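Local atomic coordinates of gamma-glutamylcyclotransferase (Homo sapiens, PDB entry 3CRY), a protein that catalyses the release of 5-oxoproline from gamma-glutamyl dipeptides, may take part in glutathione homeostasis, and also induces cytochrome c release from mitochondria. Residues F17-Y22 against N92-Q97; G66-I71 against G103-I108. The protein carries 1 engineered substitution. All coordinates share one frame; numbering follows the deposited sequence.

Contact 1 (F17-Y22 against N92-Q97); sequences FLYFAY and NSLDEQ
The strand carrying Tyr19 passes the helix carrying Leu94 at a distance, their CA atoms 9.5 Å apart, so that side chains alone bridge the gap. Phe17 and Tyr19, two residues apart on the strand, turn to the same side, and a single methyl of Leu94, CD2, meets both. Leu94 CD2 sits over one face of the Tyr19 ring, 4.0 Å from its centroid and 16° off the normal, in a CH-pi contact displaced toward the rim near CG and CD1. Leu94 CD2 also meets the edge of the Phe17 ring, 4.0 Å from Phe17 CZ. With CG anti to the backbone N (chi1 -167°), Leu94 reaches out from the helix, and leucine suits the place because its forked end lets one methyl enter the angle between the two rings. In this AIG2-like protein, helix 91-97 thus packs on strand 16-21, which bonds to 77-87 on one flank and to 119-126 on the other, so that the five strands close into a barrel; the inferred substrate-binding residues begin at Tyr19. Tyr19 is suited to its double role: its pi face receives the methyl, while its OH is hydrogen-bonded to Asn25 ND2. One turn along the helix surface, Gln97 NE2 donates to Ser93 OG at 3.0 Å, nearly in its own amide plane but bent to 143° at the hydrogen.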
ATOM      1  N   PHE A  17      -5.853  -1.600  17.990  1.00 15.18           N
ATOM      2  CA  PHE A  17      -6.048  -1.577  16.550  1.00 12.66           C
ATOM      3  C   PHE A  17      -6.206  -3.012  16.050  1.00 11.47           C
ATOM      4  O   PHE A  17      -5.839  -3.955  16.742  1.00 11.73           O
ATOM      5  CB  PHE A  17      -4.904  -0.846  15.827  1.00 12.71           C
ATOM      6  CG  PHE A  17      -3.612  -1.614  15.771  1.00 12.10           C
ATOM      7  CD1 PHE A  17      -2.733  -1.614  16.860  1.00 10.39           C
ATOM      8  CD2 PHE A  17      -3.268  -2.337  14.624  1.00 11.68           C
ATOM      9  CE1 PHE A  17      -1.527  -2.306  16.809  1.00 11.83           C
ATOM     10  CE2 PHE A  17      -2.065  -3.046  14.564  1.00 11.01           C
ATOM     11  CZ  PHE A  17      -1.191  -3.038  15.651  1.00 12.31           C
ATOM     12  N   LEU A  18      -6.743  -3.155  14.847  1.00  9.96           N
ATOM     13  CA  LEU A  18      -6.954  -4.484  14.253  1.00  8.46           C
ATOM     14  C   LEU A  18      -5.953  -4.687  13.122  1.00  7.89           C
ATOM     15  O   LEU A  18      -5.705  -3.770  12.333  1.00  7.27           O
ATOM     16  CB  LEU A  18      -8.380  -4.606  13.723  1.00  8.94           C
ATOM     17  CG  LEU A  18      -9.506  -4.415  14.748  1.00  9.87           C
ATOM     18  CD1 LEU A  18     -10.830  -4.482  14.069  1.00 11.05           C
ATOM     19  CD2 LEU A  18      -9.412  -5.468  15.859  1.00 11.21           C
ATOM     20  N   TYR A  19      -5.390  -5.894  13.054  1.00  6.53           N
ATOM     21  CA  TYR A  19      -4.319  -6.240  12.111  1.00  6.45           C
ATOM     22  C   TYR A  19      -4.774  -7.462  11.291  1.00  6.11           C
ATOM     23  O   TYR A  19      -5.129  -8.482  11.858  1.00  6.28           O
ATOM     24  CB  TYR A  19      -3.010  -6.531  12.879  1.00  6.42           C
ATOM     25  CG  TYR A  19      -1.991  -7.323  12.066  1.00  7.08           C
ATOM     26  CD1 TYR A  19      -1.576  -6.879  10.798  1.00  7.68           C
ATOM     27  CD2 TYR A  19      -1.430  -8.495  12.561  1.00  6.51           C
ATOM     28  CE1 TYR A  19      -0.655  -7.621  10.032  1.00  7.74           C
ATOM     29  CE2 TYR A  19      -0.492  -9.226  11.815  1.00  8.03           C
ATOM     30  CZ  TYR A  19      -0.121  -8.795  10.557  1.00  7.57           C
ATOM     31  OH  TYR A  19       0.781  -9.515   9.810  1.00  9.54           O
ATOM     32  N   PHE A  20      -4.751  -7.343   9.959  1.00  5.37           N
ATOM     33  CA  PHE A  20      -5.178  -8.429   9.069  1.00  4.86           C
ATOM     34  C   PHE A  20      -3.947  -9.182   8.561  1.00  5.14           C
ATOM     35  O   PHE A  20      -3.115  -8.620   7.815  1.00  5.20           O
ATOM     36  CB  PHE A  20      -6.007  -7.866   7.888  1.00  5.00           C
ATOM     37  CG  PHE A  20      -6.410  -8.896   6.850  1.00  5.27           C
ATOM     38  CD1 PHE A  20      -7.459  -9.795   7.112  1.00  6.91           C
ATOM     39  CD2 PHE A  20      -5.768  -8.949   5.596  1.00  6.76           C
ATOM     40  CE1 PHE A  20      -7.851 -10.765   6.152  1.00  5.69           C
ATOM     41  CE2 PHE A  20      -6.174  -9.888   4.625  1.00  5.75           C
ATOM     42  CZ  PHE A  20      -7.222 -10.796   4.910  1.00  5.87           C
ATOM     43  N   ALA A  21      -3.814 -10.423   9.029  1.00  4.76           N
ATOM     44  CA  ALA A  21      -2.712 -11.316   8.611  1.00  5.20           C
ATOM     45  C   ALA A  21      -3.129 -12.317   7.558  1.00  5.76           C
ATOM     46  O   ALA A  21      -4.169 -12.936   7.691  1.00  5.21           O
ATOM     47  CB  ALA A  21      -2.147 -12.057   9.816  1.00  5.62           C
ATOM     48  N   TYR A  22      -2.294 -12.494   6.523  1.00  5.95           N
ATOM     49  CA  TYR A  22      -2.569 -13.472   5.473  1.00  6.32           C
ATOM     50  C   TYR A  22      -1.416 -14.463   5.176  1.00  6.70           C
ATOM     51  O   TYR A  22      -1.553 -15.339   4.305  1.00  7.15           O
ATOM     52  CB  TYR A  22      -2.980 -12.726   4.188  1.00  6.55           C
ATOM     53  CG  TYR A  22      -1.956 -11.725   3.712  1.00  6.76           C
ATOM     54  CD1 TYR A  22      -0.834 -12.145   2.952  1.00  7.31           C
ATOM     55  CD2 TYR A  22      -2.082 -10.368   4.024  1.00  7.15           C
ATOM     56  CE1 TYR A  22       0.131 -11.240   2.538  1.00  9.29           C
ATOM     57  CE2 TYR A  22      -1.113  -9.427   3.583  1.00  6.71           C
ATOM     58  CZ  TYR A  22      -0.018  -9.882   2.854  1.00  9.19           C
ATOM     59  OH  TYR A  22       0.934  -8.991   2.423  1.00  9.36           O
ATOM     60  N   ASN A  92       4.599   0.515  16.141  1.00 16.01           N
ATOM     61  CA  ASN A  92       5.967   0.647  15.673  1.00 15.45           C
ATOM     62  C   ASN A  92       6.723  -0.678  15.579  1.00 14.36           C
ATOM     63  O   ASN A  92       7.492  -0.887  14.640  1.00 14.19           O
ATOM     64  CB  ASN A  92       6.731   1.663  16.531  1.00 15.83           C
ATOM     65  CG  ASN A  92       6.246   3.080  16.293  1.00 18.72           C
ATOM     66  OD1 ASN A  92       5.666   3.381  15.248  1.00 19.27           O
ATOM     67  ND2 ASN A  92       6.475   3.961  17.271  1.00 21.87           N
ATOM     68  N   SER A  93       6.487  -1.565  16.541  1.00 13.82           N
ATOM     69  CA  SER A  93       7.125  -2.880  16.547  1.00 13.67           C
ATOM     70  C   SER A  93       6.709  -3.729  15.342  1.00 12.99           C
ATOM     71  O   SER A  93       7.547  -4.358  14.693  1.00 12.44           O
ATOM     72  CB  SER A  93       6.825  -3.609  17.856  1.00 14.17           C
ATOM     73  OG  SER A  93       7.409  -4.897  17.840  1.00 16.40           O
ATOM     74  N   LEU A  94       5.408  -3.742  15.051  1.00 12.64           N
ATOM     75  CA  LEU A  94       4.878  -4.535  13.937  1.00 12.60           C
ATOM     76  C   LEU A  94       5.456  -4.046  12.611  1.00 12.95           C
ATOM     77  O   LEU A  94       5.874  -4.846  11.771  1.00 13.42           O
ATOM     78  CB  LEU A  94       3.348  -4.478  13.937  1.00 12.32           C
ATOM     79  CG  LEU A  94       2.595  -5.471  13.042  1.00 12.34           C
ATOM     80  CD1 LEU A  94       3.002  -6.940  13.308  1.00 12.33           C
ATOM     81  CD2 LEU A  94       1.084  -5.260  13.171  1.00 12.05           C
ATOM     82  N   ASP A  95       5.516  -2.719  12.445  1.00 13.65           N
ATOM     83  CA  ASP A  95       6.160  -2.110  11.281  1.00 14.58           C
ATOM     84  C   ASP A  95       7.606  -2.573  11.122  1.00 14.66           C
ATOM     85  O   ASP A  95       8.027  -2.950  10.022  1.00 15.41           O
ATOM     86  CB  ASP A  95       6.115  -0.571  11.361  1.00 14.39           C
ATOM     87  CG  ASP A  95       4.708   0.009  11.195  1.00 15.12           C
ATOM     88  OD1 ASP A  95       3.717  -0.735  10.961  1.00 15.40           O
ATOM     89  OD2 ASP A  95       4.597   1.260  11.303  1.00 16.31           O
ATOM     90  N   GLU A  96       8.366  -2.540  12.219  1.00 14.74           N
ATOM     91  CA  GLU A  96       9.767  -2.951  12.210  0.50 15.15           C
ATOM     92  C   GLU A  96       9.920  -4.409  11.786  1.00 14.53           C
ATOM     93  O   GLU A  96      10.829  -4.766  11.029  1.00 13.79           O
ATOM     94  CB  GLU A  96      10.393  -2.713  13.587  0.50 15.72           C
ATOM     95  CG  GLU A  96      11.215  -1.437  13.653  0.50 18.70           C
ATOM     96  CD  GLU A  96      12.603  -1.633  13.098  0.50 21.77           C
ATOM     97  OE1 GLU A  96      13.185  -2.701  13.376  0.50 24.56           O
ATOM     98  OE2 GLU A  96      13.124  -0.743  12.391  0.50 21.76           O
ATOM     99  N   GLN A  97       9.016  -5.252  12.271  1.00 13.30           N
ATOM    100  CA  GLN A  97       9.022  -6.672  11.909  1.00 12.57           C
ATOM    101  C   GLN A  97       8.867  -6.919  10.414  1.00 12.27           C
ATOM    102  O   GLN A  97       9.425  -7.882   9.870  1.00 12.31           O
ATOM    103  CB  GLN A  97       7.917  -7.395  12.658  1.00 12.14           C
ATOM    104  CG  GLN A  97       8.142  -7.417  14.174  1.00 11.70           C
ATOM    105  CD  GLN A  97       6.928  -7.882  14.924  1.00 13.68           C
ATOM    106  OE1 GLN A  97       6.229  -8.791  14.481  1.00 14.68           O
ATOM    107  NE2 GLN A  97       6.652  -7.249  16.061  1.00 13.25           N
TER

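Contact 2 (G66-I71 against G103-I108); sequences GGIATI and GMYVVI
Ile68 and Ala69, in the three-stranded sheet 68-74, 49-56, 130-132, receive Tyr105, just ahead of strand 106-114, and so join that sheet to the barrel of this AIG2-like protein. The Ile68 side chain lies round the phenol oxygen, with CB, CG1 and CD1 at 4.0, 3.4 and 3.4 Å from Tyr105 OH, and CD1 touches Tyr105 CE1 at 3.9 Å. With chi1 at 59°, CG1 stands between the backbone N and the carbonyl carbon, laying the long branch beside the ring edge. Tyrosine fits because its hydroxyl spans the gap: Tyr105 OH donates to Ala69 O at 2.7 Å, tilted 21° from the carbonyl plane with a C=O...O angle of 147°. A phenylalanine here would probably leave that carbonyl without this donor and the ring less firmly held. Ala69 N is bonded to Tyr139 OH, and an acetate ion, probably from the crystallisation liquor, lies about 3 Å from the nearest Tyr105 side-chain atom and may mark the pocket. Gln73 of the second subunit bonds to Tyr105 O, and Val107 and Ile108 pair antiparallel with a strand of that subunit. Two buried, apolar isoleucines meet by their end methyls, Ile71 CD1 and Ile108 CD1, 4.1 Å apart.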
ATOM      1  N   GLY A  66      12.827 -18.575   0.819  1.00  9.20           N
ATOM      2  CA  GLY A  66      11.913 -18.649  -0.322  1.00  8.22           C
ATOM      3  C   GLY A  66      11.110 -17.364  -0.387  1.00  7.60           C
ATOM      4  O   GLY A  66      11.305 -16.467   0.447  1.00  8.16           O
ATOM      5  N   GLY A  67      10.209 -17.282  -1.357  1.00  7.62           N
ATOM      6  CA  GLY A  67       9.330 -16.097  -1.509  1.00  6.80           C
ATOM      7  C   GLY A  67       8.446 -15.962  -0.284  1.00  7.08           C
ATOM      8  O   GLY A  67       7.977 -16.964   0.281  1.00  7.07           O
ATOM      9  N   ILE A  68       8.220 -14.728   0.153  1.00  6.95           N
ATOM     10  CA  ILE A  68       7.299 -14.517   1.291  1.00  7.55           C
ATOM     11  C   ILE A  68       6.002 -13.850   0.796  1.00  6.65           C
ATOM     12  O   ILE A  68       5.916 -13.398  -0.374  1.00  7.25           O
ATOM     13  CB  ILE A  68       7.959 -13.785   2.480  1.00  7.26           C
ATOM     14  CG1 ILE A  68       8.490 -12.410   2.066  1.00  8.57           C
ATOM     15  CG2 ILE A  68       9.102 -14.666   3.099  1.00  9.31           C
ATOM     16  CD1 ILE A  68       9.105 -11.612   3.249  1.00 10.88           C
ATOM     17  N   ALA A  69       4.976 -13.857   1.648  1.00  6.47           N
ATOM     18  CA  ALA A  69       3.631 -13.565   1.174  1.00  5.85           C
ATOM     19  C   ALA A  69       3.413 -12.086   0.893  1.00  5.87           C
ATOM     20  O   ALA A  69       3.876 -11.231   1.645  1.00  6.18           O
ATOM     21  CB  ALA A  69       2.580 -14.050   2.192  1.00  6.17           C
ATOM     22  N   THR A  70       2.659 -11.820  -0.163  1.00  5.98           N
ATOM     23  CA  THR A  70       2.176 -10.455  -0.462  1.00  5.63           C
ATOM     24  C   THR A  70       0.792 -10.529  -1.107  1.00  5.94           C
ATOM     25  O   THR A  70       0.307 -11.621  -1.436  1.00  5.81           O
ATOM     26  CB  THR A  70       3.192  -9.667  -1.332  1.00  6.59           C
ATOM     27  OG1 THR A  70       2.770  -8.289  -1.453  1.00  6.64           O
ATOM     28  CG2 THR A  70       3.300 -10.291  -2.757  1.00  5.79           C
ATOM     29  N   ILE A  71       0.139  -9.384  -1.253  1.00  5.51           N
ATOM     30  CA  ILE A  71      -1.192  -9.323  -1.900  1.00  6.04           C
ATOM     31  C   ILE A  71      -1.198  -8.145  -2.856  1.00  6.82           C
ATOM     32  O   ILE A  71      -0.439  -7.169  -2.674  1.00  7.23           O
ATOM     33  CB  ILE A  71      -2.360  -9.200  -0.884  1.00  6.10           C
ATOM     34  CG1 ILE A  71      -2.175  -7.970   0.037  1.00  7.93           C
ATOM     35  CG2 ILE A  71      -2.498 -10.514  -0.051  1.00  6.29           C
ATOM     36  CD1 ILE A  71      -3.331  -7.701   1.035  1.00  6.55           C
ATOM     37  N   GLY A 103      12.163  -1.054   2.968  1.00 11.48           N
ATOM     38  CA  GLY A 103      11.409  -1.097   1.721  1.00 10.28           C
ATOM     39  C   GLY A 103      10.782  -2.441   1.442  1.00  8.96           C
ATOM     40  O   GLY A 103      10.375  -2.700   0.287  1.00  9.01           O
ATOM     41  N   MET A 104      10.700  -3.304   2.463  1.00  8.69           N
ATOM     42  CA  MET A 104      10.226  -4.670   2.214  1.00  8.30           C
ATOM     43  C   MET A 104       8.704  -4.742   2.019  1.00  7.28           C
ATOM     44  O   MET A 104       8.212  -5.424   1.106  1.00  7.64           O
ATOM     45  CB  MET A 104      10.747  -5.675   3.268  1.00  9.40           C
ATOM     46  CG  MET A 104      12.303  -5.738   3.308  1.00 11.63           C
ATOM     47  SD  MET A 104      13.137  -6.172   1.722  1.00 17.67           S
ATOM     48  CE  MET A 104      13.147  -7.971   1.831  1.00 19.75           C
ATOM     49  N   TYR A 105       7.983  -4.049   2.894  1.00  7.15           N
ATOM     50  CA  TYR A 105       6.531  -3.912   2.822  1.00  6.96           C
ATOM     51  C   TYR A 105       6.172  -2.459   3.092  1.00  7.31           C
ATOM     52  O   TYR A 105       6.938  -1.721   3.732  1.00  6.22           O
ATOM     53  CB  TYR A 105       5.852  -4.766   3.899  1.00  7.17           C
ATOM     54  CG  TYR A 105       5.889  -6.282   3.673  1.00  6.22           C
ATOM     55  CD1 TYR A 105       6.985  -7.035   4.089  1.00  7.83           C
ATOM     56  CD2 TYR A 105       4.829  -6.941   3.070  1.00  5.52           C
ATOM     57  CE1 TYR A 105       7.013  -8.419   3.921  1.00  6.47           C
ATOM     58  CE2 TYR A 105       4.838  -8.337   2.884  1.00  5.69           C
ATOM     59  CZ  TYR A 105       5.939  -9.061   3.307  1.00  6.83           C
ATOM     60  OH  TYR A 105       5.969 -10.414   3.140  1.00  6.00           O
ATOM     61  N   VAL A 106       4.993  -2.063   2.610  1.00  6.32           N
ATOM     62  CA  VAL A 106       4.389  -0.788   2.972  1.00  6.08           C
ATOM     63  C   VAL A 106       3.173  -1.063   3.860  1.00  5.80           C
ATOM     64  O   VAL A 106       2.529  -2.141   3.736  1.00  5.55           O
ATOM     65  CB  VAL A 106       4.014   0.035   1.709  1.00  5.01           C
ATOM     66  CG1 VAL A 106       2.815  -0.598   0.992  1.00  5.23           C
ATOM     67  CG2 VAL A 106       3.733   1.496   2.088  1.00  7.19           C
ATOM     68  N   VAL A 107       2.882  -0.138   4.785  1.00  5.58           N
ATOM     69  CA  VAL A 107       1.659  -0.205   5.587  1.00  5.25           C
ATOM     70  C   VAL A 107       0.451   0.157   4.738  1.00  5.19           C
ATOM     71  O   VAL A 107       0.472   1.179   4.044  1.00  4.68           O
ATOM     72  CB  VAL A 107       1.703   0.776   6.810  1.00  5.17           C
ATOM     73  CG1 VAL A 107       0.374   0.771   7.545  1.00  5.49           C
ATOM     74  CG2 VAL A 107       2.856   0.450   7.733  1.00  7.14           C
ATOM     75  N   ILE A 108      -0.580  -0.681   4.780  1.00  4.99           N
ATOM     76  CA  ILE A 108      -1.867  -0.380   4.114  1.00  5.50           C
ATOM     77  C   ILE A 108      -3.034  -0.354   5.106  1.00  6.26           C
ATOM     78  O   ILE A 108      -2.923  -0.840   6.244  1.00  6.22           O
ATOM     79  CB  ILE A 108      -2.189  -1.400   2.990  1.00  5.66           C
ATOM     80  CG1 ILE A 108      -2.366  -2.828   3.545  1.00  6.02           C
ATOM     81  CG2 ILE A 108      -1.136  -1.322   1.863  1.00  5.74           C
ATOM     82  CD1 ILE A 108      -2.721  -3.851   2.450  1.00  5.40           C
TER

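From the N terminus, the chain lays down strand 16-21 first and reaches strand 68-74 before either contact has closed. Helix 91-97 then closes contact 1 by returning to the first strand, and residues 103-108, shortly after the helix, close contact 2 against 66-71. The segments alternate, so the two loops cross. Contact 1 ties the helix to the barrel, and contact 2 ties the barrel to the three-stranded sheet 68-74, 49-56, 130-132. They also touch directly: Tyr22 CE1 packs 3.7 Å from Ala69 CB, and Asp95 OD1 lies 3.5 Å from Val107 CG2. Both contacts lie beside Gln98, the engineered residue that replaces the native proton acceptor, and so border the active site.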